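Side-chain contacts in putative uncharacterized protein (Pseudomonas phage 201phi2-1, PDB 3R4V), which is of unknown function but belongs to the phage tubulin-like proteins and carries guanosine-5'-diphosphate in a pocket of its fold: residues 46-51 against 72-77; 65-70 against 99-104. All coordinates share one frame; numbering follows the deposited sequence.

Interaction 1. Residues 46-51 against 72-77; sequences NVTLTK and PALMDT
Leu74, on helix 71-76, lays its two methyls against Thr48 of strand 46-49 and Thr50 in the loop after it. Its CD2 meets the methyl CG2 of Thr48 at 3.7 Å, the two side chains sliding past one another in opposite directions. The other branch, CD1, lies 4.1 Å from CG2 of Thr50, whose side chain crosses that of Leu74 at about a right angle. A forked leucine thus serves two threonines two positions apart, and each offers a methyl rather than its hydroxyl. In Thr48 this follows from the first torsion: with chi1 -53° for OG1, CG2 stands opposite the backbone N and faces the leucine. The hydroxyl of the buried Thr50 instead hydrogen-bonds OG1 of Thr53, leaving its methyl for the apolar side.

No hydrogen bond spans the two segments; OG1 of Thr48 and OG1 of Thr77 stay 4.4 Å apart. Thr77 turns its hydroxyl back to the preceding helix, donating from OG1 to Leu74 O at 2.8 Å in the plane of that carbonyl. The same oxygen also accepts from Thr77 N at 3.1 Å, so two donors from one residue grip it, which restrains the rotation of the Thr77 side chain.

The contact packs a helix against the edge strand of the parallel part of the sheet, the side chain of Thr50 about 10 Å from the bound guanosine-5'-diphosphate and magnesium ion. Strand 46-49 runs parallel to strand 28-32, whose Phe31 is touched by both Thr48 and Thr77. Leu74 also packs on Leu98, so helix 71-76 bridges this sheet edge and helix 95-108.

Interaction 2. Residues 65-70 against 99-104; sequences PLVRPQ and GPLITG
Leu101 divides its two methyls between a buried valine and an exposed arginine, and burial, not distance, separates the two sides. On the buried side CD1 meets CG2 of Val67 at 4.0 Å, apolar against apolar. The valine's short, branched side chain leaves its backbone in the direction of helix 95-108, and chi1 -55° sets CG2 against that leucine methyl. Val67 also touches Val97 and Leu98 of the same helix as Leu101, and Thr33 and Thr53 in loops.

The solvent side belongs to Arg68. Here CD2 of Leu101 lies an equal 4.0 Å from CD of the arginine, so the aliphatic stem does the packing. A bend at chi2 (54°) carries that stem across the leucine; the guanidinium lies beyond, with Leu101 CD2 approaching it obliquely. A long side chain with an oily middle and a charged end suits such a margin.

Each segment also braces itself. Gln70 NE2 donates to Leu66 O at 2.9 Å, and Thr103 OG1 donates to Gly99 O at 2.8 Å from above the carbonyl plane, where Thr103 N bonds the same oxygen.

This is helix-helix packing in the nucleotide-binding part of a tubulin-like fold, the Val67 side chain about 10 Å from the guanosine-5'-diphosphate. Leu101 meets Val67 of helix 60-67 and Arg68 of the 3-10 turn that follows, Pro100 packs on helix 124-144, and Thr103 rests on Val86 of strand 84-89.

Both contacts are partly buried and lie side by side, their centres about 10 Å apart. Interaction 1 joins an edge strand to a helix through leucine and threonine methyls; interaction 2 joins two helices through a leucine, a valine and an arginine stem. Thr50, Leu74 and Val67 are buried, Thr77 and Arg68 exposed. Neither contact has a hydrogen bond between its own segments, yet one probably ties them to each other: Gln70 OE1 lies 2.8 Å from Lys51 N. Met75 SD packs 3.9 Å from Ile102 CG2, bringing helix 71-76 onto helix 95-108. The segments alternate along the chain, the two short helices lying in sequence between the edge strand and helix 95-108.

Interaction 1. Residues 46-51 against 72-77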
ATOM      1  N   ASN A  46       1.268 -12.683 -13.522  1.00 42.77           N
ATOM      2  CA  ASN A  46       2.411 -12.028 -14.140  1.00 37.95           C
ATOM      3  C   ASN A  46       3.500 -11.736 -13.118  1.00 40.47           C
ATOM      4  O   ASN A  46       3.226 -11.237 -12.030  1.00 41.38           O
ATOM      5  CB  ASN A  46       1.976 -10.747 -14.852  1.00 47.03           C
ATOM      6  CG  ASN A  46       0.960 -11.007 -15.951  1.00 54.29           C
ATOM      7  OD1 ASN A  46       1.309 -11.487 -17.026  1.00 52.04           O
ATOM      8  ND2 ASN A  46      -0.303 -10.690 -15.683  1.00 46.81           N
ATOM      9  N   VAL A  47       4.740 -12.072 -13.467  1.00 44.79           N
ATOM     10  CA  VAL A  47       5.875 -11.743 -12.614  1.00 44.85           C
ATOM     11  C   VAL A  47       6.993 -11.145 -13.450  1.00 39.36           C
ATOM     12  O   VAL A  47       7.434 -11.746 -14.431  1.00 45.25           O
ATOM     13  CB  VAL A  47       6.406 -12.979 -11.870  1.00 48.40           C
ATOM     14  CG1 VAL A  47       7.617 -12.606 -11.036  1.00 47.86           C
ATOM     15  CG2 VAL A  47       5.317 -13.579 -10.995  1.00 47.39           C
ATOM     16  N   THR A  48       7.446  -9.957 -13.060  1.00 38.13           N
ATOM     17  CA  THR A  48       8.536  -9.299 -13.765  1.00 33.72           C
ATOM     18  C   THR A  48       9.607  -8.867 -12.772  1.00 34.78           C
ATOM     19  O   THR A  48       9.320  -8.162 -11.808  1.00 37.61           O
ATOM     20  CB  THR A  48       8.036  -8.077 -14.549  1.00 36.94           C
ATOM     21  OG1 THR A  48       6.949  -8.464 -15.403  1.00 44.92           O
ATOM     22  CG2 THR A  48       9.160  -7.480 -15.388  1.00 46.29           C
ATOM     23  N   LEU A  49      10.838  -9.318 -13.005  1.00 40.05           N
ATOM     24  CA  LEU A  49      11.968  -8.966 -12.147  1.00 38.29           C
ATOM     25  C   LEU A  49      12.890  -7.985 -12.865  1.00 34.26           C
ATOM     26  O   LEU A  49      13.247  -8.207 -14.024  1.00 43.05           O
ATOM     27  CB  LEU A  49      12.761 -10.218 -11.753  1.00 38.40           C
ATOM     28  CG  LEU A  49      11.943 -11.368 -11.158  1.00 43.98           C
ATOM     29  CD1 LEU A  49      12.845 -12.557 -10.863  1.00 51.82           C
ATOM     30  CD2 LEU A  49      11.199 -10.926  -9.906  1.00 50.27           C
ATOM     31  N   THR A  50      13.255  -6.901 -12.176  1.00 39.02           N
ATOM     32  CA  THR A  50      14.146  -5.898 -12.744  1.00 35.98           C
ATOM     33  C   THR A  50      15.535  -6.475 -13.001  1.00 43.08           C
ATOM     34  O   THR A  50      15.949  -7.448 -12.365  1.00 47.36           O
ATOM     35  CB  THR A  50      14.279  -4.647 -11.837  1.00 30.01           C
ATOM     36  OG1 THR A  50      14.664  -5.048 -10.517  1.00 36.34           O
ATOM     37  CG2 THR A  50      12.958  -3.897 -11.756  1.00 30.73           C
ATOM     38  N   LYS A  51      16.240  -5.866 -13.943  1.00 39.23           N
ATOM     39  CA  LYS A  51      17.561  -6.327 -14.346  1.00 38.29           C
ATOM     40  C   LYS A  51      18.665  -5.649 -13.532  1.00 43.19           C
ATOM     41  O   LYS A  51      18.527  -4.495 -13.112  1.00 47.39           O
ATOM     42  CB  LYS A  51      17.769  -6.067 -15.841  1.00 51.28           C
ATOM     43  CG  LYS A  51      16.994  -7.021 -16.750  1.00 65.50           C
ATOM     44  CD  LYS A  51      16.387  -6.300 -17.948  1.00 78.28           C
ATOM     45  CE  LYS A  51      17.436  -5.519 -18.730  1.00 88.35           C
ATOM     46  NZ  LYS A  51      18.446  -6.407 -19.368  1.00 95.33           N
ATOM     47  N   PRO A  72       9.680   2.647 -17.237  1.00 36.69           N
ATOM     48  CA  PRO A  72       8.885   2.677 -18.471  1.00 41.75           C
ATOM     49  C   PRO A  72       8.676   1.272 -19.037  1.00 42.66           C
ATOM     50  O   PRO A  72       7.576   0.947 -19.492  1.00 41.01           O
ATOM     51  CB  PRO A  72       9.742   3.513 -19.417  1.00 42.72           C
ATOM     52  CG  PRO A  72      10.586   4.360 -18.508  1.00 41.96           C
ATOM     53  CD  PRO A  72      10.892   3.477 -17.342  1.00 38.12           C
ATOM     54  N   ALA A  73       9.714   0.445 -18.993  1.00 34.63           N
ATOM     55  CA  ALA A  73       9.596  -0.937 -19.442  1.00 41.22           C
ATOM     56  C   ALA A  73       8.591  -1.725 -18.600  1.00 39.76           C
ATOM     57  O   ALA A  73       7.838  -2.540 -19.140  1.00 40.62           O
ATOM     58  CB  ALA A  73      10.956  -1.628 -19.442  1.00 41.58           C
ATOM     59  N   LEU A  74       8.574  -1.488 -17.287  1.00 35.41           N
ATOM     60  CA  LEU A  74       7.610  -2.172 -16.422  1.00 38.37           C
ATOM     61  C   LEU A  74       6.188  -1.737 -16.744  1.00 35.96           C
ATOM     62  O   LEU A  74       5.272  -2.557 -16.742  1.00 34.11           O
ATOM     63  CB  LEU A  74       7.902  -1.945 -14.933  1.00 33.56           C
ATOM     64  CG  LEU A  74       9.272  -2.406 -14.436  1.00 38.53           C
ATOM     65  CD1 LEU A  74       9.344  -2.374 -12.915  1.00 36.73           C
ATOM     66  CD2 LEU A  74       9.601  -3.794 -14.962  1.00 43.69           C
ATOM     67  N   MET A  75       6.013  -0.449 -17.031  1.00 34.55           N
ATOM     68  CA  MET A  75       4.685   0.106 -17.264  1.00 32.03           C
ATOM     69  C   MET A  75       4.058  -0.440 -18.548  1.00 29.14           C
ATOM     70  O   MET A  75       2.842  -0.564 -18.641  1.00 33.11           O
ATOM     71  CB  MET A  75       4.714   1.640 -17.283  1.00 29.04           C
ATOM     72  CG  MET A  75       5.099   2.295 -15.937  1.00 26.36           C
ATOM     73  SD  MET A  75       4.179   1.663 -14.519  1.00 29.34           S
ATOM     74  CE  MET A  75       2.497   1.983 -15.037  1.00 27.27           C
ATOM     75  N   ASP A  76       4.888  -0.766 -19.533  1.00 36.35           N
ATOM     76  CA  ASP A  76       4.377  -1.333 -20.780  1.00 42.25           C
ATOM     77  C   ASP A  76       3.730  -2.699 -20.579  1.00 40.66           C
ATOM     78  O   ASP A  76       2.905  -3.124 -21.387  1.00 48.83           O
ATOM     79  CB  ASP A  76       5.474  -1.419 -21.845  1.00 54.14           C
ATOM     80  CG  ASP A  76       5.700  -0.096 -22.552  1.00 70.46           C
ATOM     81  OD1 ASP A  76       4.733   0.688 -22.670  1.00 75.74           O
ATOM     82  OD2 ASP A  76       6.843   0.160 -22.989  1.00 75.93           O
ATOM     83  N   THR A  77       4.098  -3.386 -19.506  1.00 40.12           N
ATOM     84  CA  THR A  77       3.494  -4.679 -19.214  1.00 40.74           C
ATOM     85  C   THR A  77       2.207  -4.542 -18.401  1.00 36.68           C
ATOM     86  O   THR A  77       1.551  -5.535 -18.105  1.00 36.95           O
ATOM     87  CB  THR A  77       4.461  -5.611 -18.456  1.00 38.70           C
ATOM     88  OG1 THR A  77       4.535  -5.214 -17.083  1.00 35.38           O
ATOM     89  CG2 THR A  77       5.859  -5.582 -19.084  1.00 41.08           C
TER

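Interaction 2. Residues 65-70 against 99-104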
ATOM      1  N   PRO A  65      18.278   4.302  -8.045  1.00 22.09           N
ATOM      2  CA  PRO A  65      18.910   4.652  -9.327  1.00 30.29           C
ATOM      3  C   PRO A  65      18.993   3.459 -10.281  1.00 27.11           C
ATOM      4  O   PRO A  65      19.048   3.647 -11.493  1.00 30.98           O
ATOM      5  CB  PRO A  65      20.320   5.137  -8.930  1.00 28.51           C
ATOM      6  CG  PRO A  65      20.525   4.660  -7.523  1.00 28.65           C
ATOM      7  CD  PRO A  65      19.175   4.486  -6.891  1.00 24.30           C
ATOM      8  N   LEU A  66      18.984   2.249  -9.731  1.00 28.59           N
ATOM      9  CA  LEU A  66      19.040   1.043 -10.559  1.00 28.58           C
ATOM     10  C   LEU A  66      17.711   0.762 -11.246  1.00 34.17           C
ATOM     11  O   LEU A  66      17.681   0.343 -12.405  1.00 37.07           O
ATOM     12  CB  LEU A  66      19.428  -0.162  -9.705  1.00 29.18           C
ATOM     13  CG  LEU A  66      20.877  -0.086  -9.223  1.00 38.15           C
ATOM     14  CD1 LEU A  66      21.198  -1.210  -8.250  1.00 45.80           C
ATOM     15  CD2 LEU A  66      21.785  -0.120 -10.421  1.00 39.50           C
ATOM     16  N   VAL A  67      16.612   0.988 -10.533  1.00 31.42           N
ATOM     17  CA  VAL A  67      15.304   0.600 -11.059  1.00 30.84           C
ATOM     18  C   VAL A  67      14.600   1.712 -11.829  1.00 30.08           C
ATOM     19  O   VAL A  67      13.801   1.440 -12.717  1.00 30.62           O
ATOM     20  CB  VAL A  67      14.378   0.036  -9.959  1.00 34.96           C
ATOM     21  CG1 VAL A  67      15.069  -1.114  -9.245  1.00 30.44           C
ATOM     22  CG2 VAL A  67      13.972   1.126  -8.969  1.00 30.42           C
ATOM     23  N   ARG A  68      14.904   2.962 -11.497  1.00 31.44           N
ATOM     24  CA  ARG A  68      14.230   4.093 -12.127  1.00 34.02           C
ATOM     25  C   ARG A  68      14.220   4.029 -13.660  1.00 32.02           C
ATOM     26  O   ARG A  68      13.176   4.207 -14.274  1.00 31.32           O
ATOM     27  CB  ARG A  68      14.803   5.429 -11.627  1.00 38.23           C
ATOM     28  CG  ARG A  68      14.197   6.656 -12.296  1.00 42.90           C
ATOM     29  CD  ARG A  68      12.680   6.620 -12.171  1.00 59.93           C
ATOM     30  NE  ARG A  68      12.030   7.784 -12.769  1.00 72.22           N
ATOM     31  CZ  ARG A  68      11.442   7.787 -13.962  1.00 79.50           C
ATOM     32  NH1 ARG A  68      11.416   6.684 -14.702  1.00 77.12           N
ATOM     33  NH2 ARG A  68      10.877   8.898 -14.417  1.00 85.29           N
ATOM     34  N   PRO A  69      15.379   3.765 -14.298  1.00 32.64           N
ATOM     35  CA  PRO A  69      15.341   3.790 -15.764  1.00 31.36           C
ATOM     36  C   PRO A  69      14.533   2.640 -16.368  1.00 33.05           C
ATOM     37  O   PRO A  69      14.233   2.671 -17.562  1.00 38.77           O
ATOM     38  CB  PRO A  69      16.829   3.662 -16.159  1.00 38.60           C
ATOM     39  CG  PRO A  69      17.602   3.973 -14.893  1.00 37.82           C
ATOM     40  CD  PRO A  69      16.731   3.486 -13.787  1.00 30.82           C
ATOM     41  N   GLN A  70      14.184   1.648 -15.553  1.00 32.47           N
ATOM     42  CA  GLN A  70      13.449   0.472 -16.020  1.00 33.46           C
ATOM     43  C   GLN A  70      11.941   0.610 -15.893  1.00 32.21           C
ATOM     44  O   GLN A  70      11.191  -0.196 -16.432  1.00 35.95           O
ATOM     45  CB  GLN A  70      13.913  -0.785 -15.272  1.00 33.99           C
ATOM     46  CG  GLN A  70      15.412  -1.087 -15.444  1.00 34.71           C
ATOM     47  CD  GLN A  70      15.866  -2.291 -14.635  1.00 36.51           C
ATOM     48  OE1 GLN A  70      15.359  -3.401 -14.806  1.00 38.94           O
ATOM     49  NE2 GLN A  70      16.816  -2.072 -13.738  1.00 35.39           N
ATOM     50  N   GLY A  99       6.889   0.275  -5.858  1.00 19.96           N
ATOM     51  CA  GLY A  99       5.483   0.591  -5.601  1.00 17.39           C
ATOM     52  C   GLY A  99       5.182   2.060  -5.889  1.00 20.88           C
ATOM     53  O   GLY A  99       4.335   2.382  -6.725  1.00 17.58           O
ATOM     54  N   PRO A 100       5.885   2.967  -5.203  1.00 17.47           N
ATOM     55  CA  PRO A 100       5.635   4.390  -5.468  1.00 17.41           C
ATOM     56  C   PRO A 100       6.016   4.876  -6.878  1.00 19.54           C
ATOM     57  O   PRO A 100       5.349   5.776  -7.397  1.00 19.36           O
ATOM     58  CB  PRO A 100       6.456   5.095  -4.387  1.00 17.34           C
ATOM     59  CG  PRO A 100       6.481   4.082  -3.242  1.00 18.72           C
ATOM     60  CD  PRO A 100       6.652   2.760  -3.961  1.00 17.98           C
ATOM     61  N   LEU A 101       7.064   4.331  -7.489  1.00 17.57           N
ATOM     62  CA  LEU A 101       7.365   4.723  -8.868  1.00 22.60           C
ATOM     63  C   LEU A 101       6.208   4.355  -9.793  1.00 22.30           C
ATOM     64  O   LEU A 101       5.779   5.162 -10.615  1.00 22.92           O
ATOM     65  CB  LEU A 101       8.669   4.098  -9.368  1.00 23.87           C
ATOM     66  CG  LEU A 101       9.920   4.702  -8.720  1.00 24.95           C
ATOM     67  CD1 LEU A 101      11.126   3.879  -9.130  1.00 23.74           C
ATOM     68  CD2 LEU A 101      10.101   6.175  -9.114  1.00 24.80           C
ATOM     69  N   ILE A 102       5.698   3.136  -9.654  1.00 19.75           N
ATOM     70  CA  ILE A 102       4.584   2.694 -10.498  1.00 20.78           C
ATOM     71  C   ILE A 102       3.353   3.557 -10.206  1.00 22.15           C
ATOM     72  O   ILE A 102       2.602   3.925 -11.121  1.00 24.48           O
ATOM     73  CB  ILE A 102       4.295   1.201 -10.307  1.00 21.78           C
ATOM     74  CG1 ILE A 102       5.417   0.372 -10.930  1.00 21.23           C
ATOM     75  CG2 ILE A 102       2.942   0.810 -10.942  1.00 23.66           C
ATOM     76  CD1 ILE A 102       5.407  -1.069 -10.492  1.00 27.40           C
ATOM     77  N   THR A 103       3.187   3.908  -8.935  1.00 20.90           N
ATOM     78  CA  THR A 103       2.068   4.740  -8.484  1.00 16.77           C
ATOM     79  C   THR A 103       2.128   6.102  -9.177  1.00 18.09           C
ATOM     80  O   THR A 103       1.117   6.607  -9.666  1.00 23.10           O
ATOM     81  CB  THR A 103       2.094   4.915  -6.963  1.00 19.49           C
ATOM     82  OG1 THR A 103       1.916   3.635  -6.344  1.00 20.89           O
ATOM     83  CG2 THR A 103       0.977   5.845  -6.497  1.00 22.15           C
ATOM     84  N   GLY A 104       3.315   6.695  -9.213  1.00 17.24           N
ATOM     85  CA  GLY A 104       3.510   7.936  -9.950  1.00 18.67           C
ATOM     86  C   GLY A 104       3.088   7.800 -11.401  1.00 24.21           C
ATOM     87  O   GLY A 104       2.450   8.692 -11.956  1.00 20.83           O
TER